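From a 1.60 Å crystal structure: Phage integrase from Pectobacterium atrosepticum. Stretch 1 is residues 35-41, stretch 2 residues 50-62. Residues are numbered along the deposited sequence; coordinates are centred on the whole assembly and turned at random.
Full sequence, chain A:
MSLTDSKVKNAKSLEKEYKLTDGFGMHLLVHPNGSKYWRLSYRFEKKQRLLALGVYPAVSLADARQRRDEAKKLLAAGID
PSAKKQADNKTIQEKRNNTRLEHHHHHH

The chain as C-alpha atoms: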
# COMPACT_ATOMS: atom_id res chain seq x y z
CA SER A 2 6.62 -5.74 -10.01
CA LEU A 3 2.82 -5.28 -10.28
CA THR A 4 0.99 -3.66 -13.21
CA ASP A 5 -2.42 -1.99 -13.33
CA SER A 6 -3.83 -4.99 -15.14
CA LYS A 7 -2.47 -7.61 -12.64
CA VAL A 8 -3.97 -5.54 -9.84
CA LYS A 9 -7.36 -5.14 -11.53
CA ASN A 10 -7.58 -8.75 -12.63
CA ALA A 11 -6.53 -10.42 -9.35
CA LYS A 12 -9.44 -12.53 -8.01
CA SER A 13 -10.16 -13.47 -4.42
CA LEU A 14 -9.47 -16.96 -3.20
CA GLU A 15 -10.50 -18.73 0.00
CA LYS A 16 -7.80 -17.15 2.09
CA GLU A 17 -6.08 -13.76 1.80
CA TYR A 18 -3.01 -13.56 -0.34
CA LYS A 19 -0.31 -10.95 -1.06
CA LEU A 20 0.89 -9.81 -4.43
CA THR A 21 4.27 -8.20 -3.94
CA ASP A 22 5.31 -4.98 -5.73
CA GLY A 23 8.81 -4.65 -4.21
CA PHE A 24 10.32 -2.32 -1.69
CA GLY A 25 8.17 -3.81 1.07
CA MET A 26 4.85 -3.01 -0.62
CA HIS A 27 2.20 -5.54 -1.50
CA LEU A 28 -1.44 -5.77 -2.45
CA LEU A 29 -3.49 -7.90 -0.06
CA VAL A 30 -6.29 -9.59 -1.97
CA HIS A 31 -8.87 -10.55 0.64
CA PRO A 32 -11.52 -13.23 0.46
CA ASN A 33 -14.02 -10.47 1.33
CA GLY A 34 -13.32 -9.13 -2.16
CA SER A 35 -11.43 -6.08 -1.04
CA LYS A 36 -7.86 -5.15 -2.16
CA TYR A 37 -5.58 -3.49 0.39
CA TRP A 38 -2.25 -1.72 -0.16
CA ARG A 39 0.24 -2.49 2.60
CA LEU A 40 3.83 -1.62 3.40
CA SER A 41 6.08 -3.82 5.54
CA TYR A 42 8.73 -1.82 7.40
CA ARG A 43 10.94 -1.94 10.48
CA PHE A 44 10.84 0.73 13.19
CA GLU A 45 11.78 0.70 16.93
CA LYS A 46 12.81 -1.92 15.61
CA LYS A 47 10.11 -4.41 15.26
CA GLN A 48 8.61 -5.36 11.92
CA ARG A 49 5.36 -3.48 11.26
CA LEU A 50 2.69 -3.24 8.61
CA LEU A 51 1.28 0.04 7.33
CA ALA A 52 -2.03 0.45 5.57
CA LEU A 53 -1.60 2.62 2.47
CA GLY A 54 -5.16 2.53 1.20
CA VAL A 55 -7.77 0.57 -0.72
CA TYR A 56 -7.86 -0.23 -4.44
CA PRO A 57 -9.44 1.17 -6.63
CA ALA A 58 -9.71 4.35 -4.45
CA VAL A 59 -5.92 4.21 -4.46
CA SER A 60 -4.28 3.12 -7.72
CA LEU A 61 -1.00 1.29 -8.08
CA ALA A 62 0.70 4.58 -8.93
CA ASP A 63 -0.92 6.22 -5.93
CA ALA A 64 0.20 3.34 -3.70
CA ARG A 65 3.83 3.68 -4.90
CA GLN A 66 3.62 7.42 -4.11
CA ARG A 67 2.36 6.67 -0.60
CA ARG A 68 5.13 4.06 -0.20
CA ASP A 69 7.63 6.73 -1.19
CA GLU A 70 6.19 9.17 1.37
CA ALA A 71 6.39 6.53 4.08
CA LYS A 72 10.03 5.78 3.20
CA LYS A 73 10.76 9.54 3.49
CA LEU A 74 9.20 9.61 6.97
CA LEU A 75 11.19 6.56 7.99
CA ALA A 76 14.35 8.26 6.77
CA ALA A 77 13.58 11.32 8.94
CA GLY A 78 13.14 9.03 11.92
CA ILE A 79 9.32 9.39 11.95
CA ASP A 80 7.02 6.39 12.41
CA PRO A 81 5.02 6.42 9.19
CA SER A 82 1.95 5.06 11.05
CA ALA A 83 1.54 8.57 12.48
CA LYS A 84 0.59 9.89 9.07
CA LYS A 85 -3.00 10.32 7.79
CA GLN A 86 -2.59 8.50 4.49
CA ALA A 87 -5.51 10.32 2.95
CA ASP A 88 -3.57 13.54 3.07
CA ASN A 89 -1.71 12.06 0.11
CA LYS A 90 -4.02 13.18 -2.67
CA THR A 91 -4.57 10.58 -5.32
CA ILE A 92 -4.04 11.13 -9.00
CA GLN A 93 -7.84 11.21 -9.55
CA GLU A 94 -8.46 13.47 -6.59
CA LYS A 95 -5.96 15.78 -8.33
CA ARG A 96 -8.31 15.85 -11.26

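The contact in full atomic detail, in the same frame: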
# COMPACT_ATOMS: atom_id res chain seq x y z
N SER A 35 -12.14 -7.34 -1.09
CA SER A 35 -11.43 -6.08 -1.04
C SER A 35 -9.94 -6.26 -1.29
O SER A 35 -9.40 -7.37 -1.13
CB SER A 35 -11.64 -5.45 0.32
OG SER A 35 -12.98 -4.99 0.47
N LYS A 36 -9.29 -5.17 -1.75
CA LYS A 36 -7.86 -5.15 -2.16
C LYS A 36 -7.15 -4.00 -1.42
O LYS A 36 -7.57 -2.86 -1.58
CB LYS A 36 -7.79 -5.01 -3.68
CG LYS A 36 -8.18 -6.24 -4.48
CD LYS A 36 -8.22 -6.00 -5.93
CE LYS A 36 -8.43 -7.30 -6.69
NZ LYS A 36 -8.70 -7.08 -8.17
N TYR A 37 -6.20 -4.38 -0.55
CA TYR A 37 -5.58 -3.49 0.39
C TYR A 37 -4.13 -3.26 0.04
O TYR A 37 -3.41 -4.21 -0.12
CB TYR A 37 -5.63 -4.03 1.86
CG TYR A 37 -6.99 -4.37 2.37
CD1 TYR A 37 -7.57 -5.59 2.09
CD2 TYR A 37 -7.65 -3.53 3.22
CE1 TYR A 37 -8.81 -5.93 2.57
CE2 TYR A 37 -8.92 -3.86 3.69
CZ TYR A 37 -9.54 -5.03 3.35
OH TYR A 37 -10.79 -5.38 3.89
N TRP A 38 -3.69 -2.01 -0.01
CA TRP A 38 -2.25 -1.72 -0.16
C TRP A 38 -1.61 -1.68 1.22
O TRP A 38 -2.11 -1.02 2.14
CB TRP A 38 -2.02 -0.39 -0.81
CG TRP A 38 -2.55 -0.27 -2.21
CD1 TRP A 38 -3.63 0.44 -2.61
CD2 TRP A 38 -2.04 -0.93 -3.35
NE1 TRP A 38 -3.79 0.32 -3.96
CE2 TRP A 38 -2.81 -0.51 -4.45
CE3 TRP A 38 -0.98 -1.82 -3.57
CZ2 TRP A 38 -2.59 -1.02 -5.77
CZ3 TRP A 38 -0.75 -2.27 -4.89
CH2 TRP A 38 -1.54 -1.84 -5.95
N ARG A 39 -0.50 -2.38 1.32
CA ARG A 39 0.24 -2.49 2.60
C ARG A 39 1.72 -2.33 2.40
O ARG A 39 2.27 -2.80 1.40
CB ARG A 39 0.02 -3.86 3.25
CG ARG A 39 -1.36 -4.09 3.79
CD ARG A 39 -2.36 -3.26 3.31
NE ARG A 39 -3.35 -3.15 4.39
CZ ARG A 39 -4.31 -2.25 4.50
NH1 ARG A 39 -4.55 -1.16 3.62
NH2 ARG A 39 -5.03 -2.46 5.54
N LEU A 40 2.36 -1.74 3.40
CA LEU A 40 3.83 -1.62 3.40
C LEU A 40 4.40 -2.30 4.64
O LEU A 40 4.05 -1.96 5.81
CB LEU A 40 4.26 -0.14 3.40
CG LEU A 40 5.76 0.10 3.51
CD1 LEU A 40 6.44 -0.41 2.24
CD2 LEU A 40 6.08 1.54 3.73
N SER A 41 5.32 -3.23 4.43
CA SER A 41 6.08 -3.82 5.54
C SER A 41 7.31 -2.96 5.79
O SER A 41 8.04 -2.58 4.83
CB SER A 41 6.43 -5.23 5.13
OG SER A 41 7.21 -5.89 6.13
N LEU A 50 3.46 -3.27 9.84
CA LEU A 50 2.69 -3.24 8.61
C LEU A 50 1.91 -1.98 8.66
O LEU A 50 1.32 -1.62 9.67
CB LEU A 50 1.70 -4.38 8.58
CG LEU A 50 1.25 -4.94 7.32
CD1 LEU A 50 2.36 -5.19 6.37
CD2 LEU A 50 0.62 -6.31 7.74
N LEU A 51 1.95 -1.26 7.55
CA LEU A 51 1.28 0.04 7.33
C LEU A 51 0.20 -0.11 6.27
O LEU A 51 0.49 -0.53 5.14
CB LEU A 51 2.31 1.06 6.80
CG LEU A 51 1.96 2.51 6.78
CD1 LEU A 51 1.78 2.98 8.25
CD2 LEU A 51 3.03 3.37 6.13
N ALA A 52 -1.00 0.32 6.58
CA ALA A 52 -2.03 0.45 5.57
C ALA A 52 -1.83 1.71 4.71
O ALA A 52 -1.71 2.83 5.24
CB ALA A 52 -3.38 0.56 6.27
N LEU A 53 -1.76 1.54 3.40
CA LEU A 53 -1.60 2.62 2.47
C LEU A 53 -2.89 2.99 1.75
O LEU A 53 -2.93 3.98 1.06
CB LEU A 53 -0.52 2.35 1.44
CG LEU A 53 0.88 2.09 1.94
CD1 LEU A 53 1.78 1.69 0.76
CD2 LEU A 53 1.40 3.29 2.62
N GLY A 54 -3.93 2.23 1.89
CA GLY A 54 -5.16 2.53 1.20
C GLY A 54 -5.79 1.32 0.55
O GLY A 54 -5.30 0.20 0.68
N VAL A 55 -6.89 1.59 -0.14
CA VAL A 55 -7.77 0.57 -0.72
C VAL A 55 -7.85 0.77 -2.22
O VAL A 55 -8.21 1.83 -2.65
CB VAL A 55 -9.18 0.63 -0.06
CG1 VAL A 55 -10.15 -0.27 -0.75
CG2 VAL A 55 -9.04 0.27 1.42
N TYR A 56 -7.63 -0.29 -3.00
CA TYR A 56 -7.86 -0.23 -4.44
C TYR A 56 -9.37 -0.46 -4.71
O TYR A 56 -9.97 -1.33 -4.10
CB TYR A 56 -7.04 -1.36 -5.10
CG TYR A 56 -7.21 -1.48 -6.59
CD1 TYR A 56 -6.48 -0.73 -7.47
CD2 TYR A 56 -8.16 -2.34 -7.11
CE1 TYR A 56 -6.69 -0.82 -8.85
CE2 TYR A 56 -8.31 -2.46 -8.46
CZ TYR A 56 -7.60 -1.71 -9.32
OH TYR A 56 -7.77 -1.87 -10.67
N PRO A 57 -9.96 0.27 -5.63
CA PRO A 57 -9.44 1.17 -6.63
C PRO A 57 -9.44 2.65 -6.21
O PRO A 57 -9.08 3.46 -6.99
CB PRO A 57 -10.42 0.95 -7.82
CG PRO A 57 -11.66 0.69 -7.10
CD PRO A 57 -11.35 -0.14 -5.93
N ALA A 58 -9.80 2.96 -4.96
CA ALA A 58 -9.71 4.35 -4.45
C ALA A 58 -8.29 4.87 -4.59
O ALA A 58 -8.05 6.04 -4.97
CB ALA A 58 -10.21 4.41 -3.05
N VAL A 59 -7.35 3.97 -4.35
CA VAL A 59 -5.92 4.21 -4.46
C VAL A 59 -5.39 3.28 -5.57
O VAL A 59 -5.43 2.07 -5.47
CB VAL A 59 -5.27 3.90 -3.09
CG1 VAL A 59 -3.75 4.05 -3.17
CG2 VAL A 59 -5.88 4.78 -1.97
N SER A 60 -4.85 3.87 -6.60
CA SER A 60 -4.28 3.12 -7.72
C SER A 60 -2.89 2.58 -7.40
O SER A 60 -2.32 2.93 -6.38
CB SER A 60 -4.11 3.96 -8.94
OG SER A 60 -3.15 4.99 -8.81
N LEU A 61 -2.36 1.75 -8.25
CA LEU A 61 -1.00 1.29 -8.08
C LEU A 61 0.01 2.44 -8.06
O LEU A 61 0.87 2.50 -7.17
CB LEU A 61 -0.68 0.31 -9.25
CG LEU A 61 0.78 -0.17 -9.34
CD1 LEU A 61 1.30 -0.87 -8.10
CD2 LEU A 61 0.99 -1.10 -10.54
N ALA A 62 -0.14 3.39 -8.96
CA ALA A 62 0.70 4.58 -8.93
C ALA A 62 0.56 5.36 -7.63
O ALA A 62 1.56 5.85 -7.05
CB ALA A 62 0.44 5.45 -10.11
O HOH W 1 -11.22 -3.12 -2.67

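Two neighbouring antiparallel strands form this contact, and a buried tryptophan from the first fastens the loop and helix start that follow the second. Leu40 and Leu51 make the most regular pair. Leu40 N donates to Leu51 O and Leu51 N to Leu40 O, both at 2.8 Å. The register then shifts. Trp38 N donates to Gly54 O (2.8 Å), but Trp38 O accepts from Leu53 N (2.9 Å), so its two backbone-to-backbone bonds go to successive residues. Tyr56 N donates to Lys36 O (2.9 Å). A water closes the other side of this pair, accepting from Lys36 N (3.0 Å) and donating to Tyr56 O (2.6 Å).

Trp38 has the largest area covered by the other stretch. Its indole NE1 donates to Val59 O (2.8 Å), which lies near the ring plane, so the polar edge is satisfied inside a buried site. Ring carbons also meet apolar side chains: Trp38 CD1 lies 3.7 Å from Val59 CG1, and Trp38 CH2 lies 3.7 Å from Leu61 CD1.

Gly54 has backbone angles that call for glycine, and a CB there would also clash with Val59 CG2. On the face shared by Arg39 and Ala52, the guanidinium lies over the methyl group, with Arg39 NH1 3.4 Å from Ala52 CB. Arg39 NH1 also donates to Trp38 O (2.9 Å).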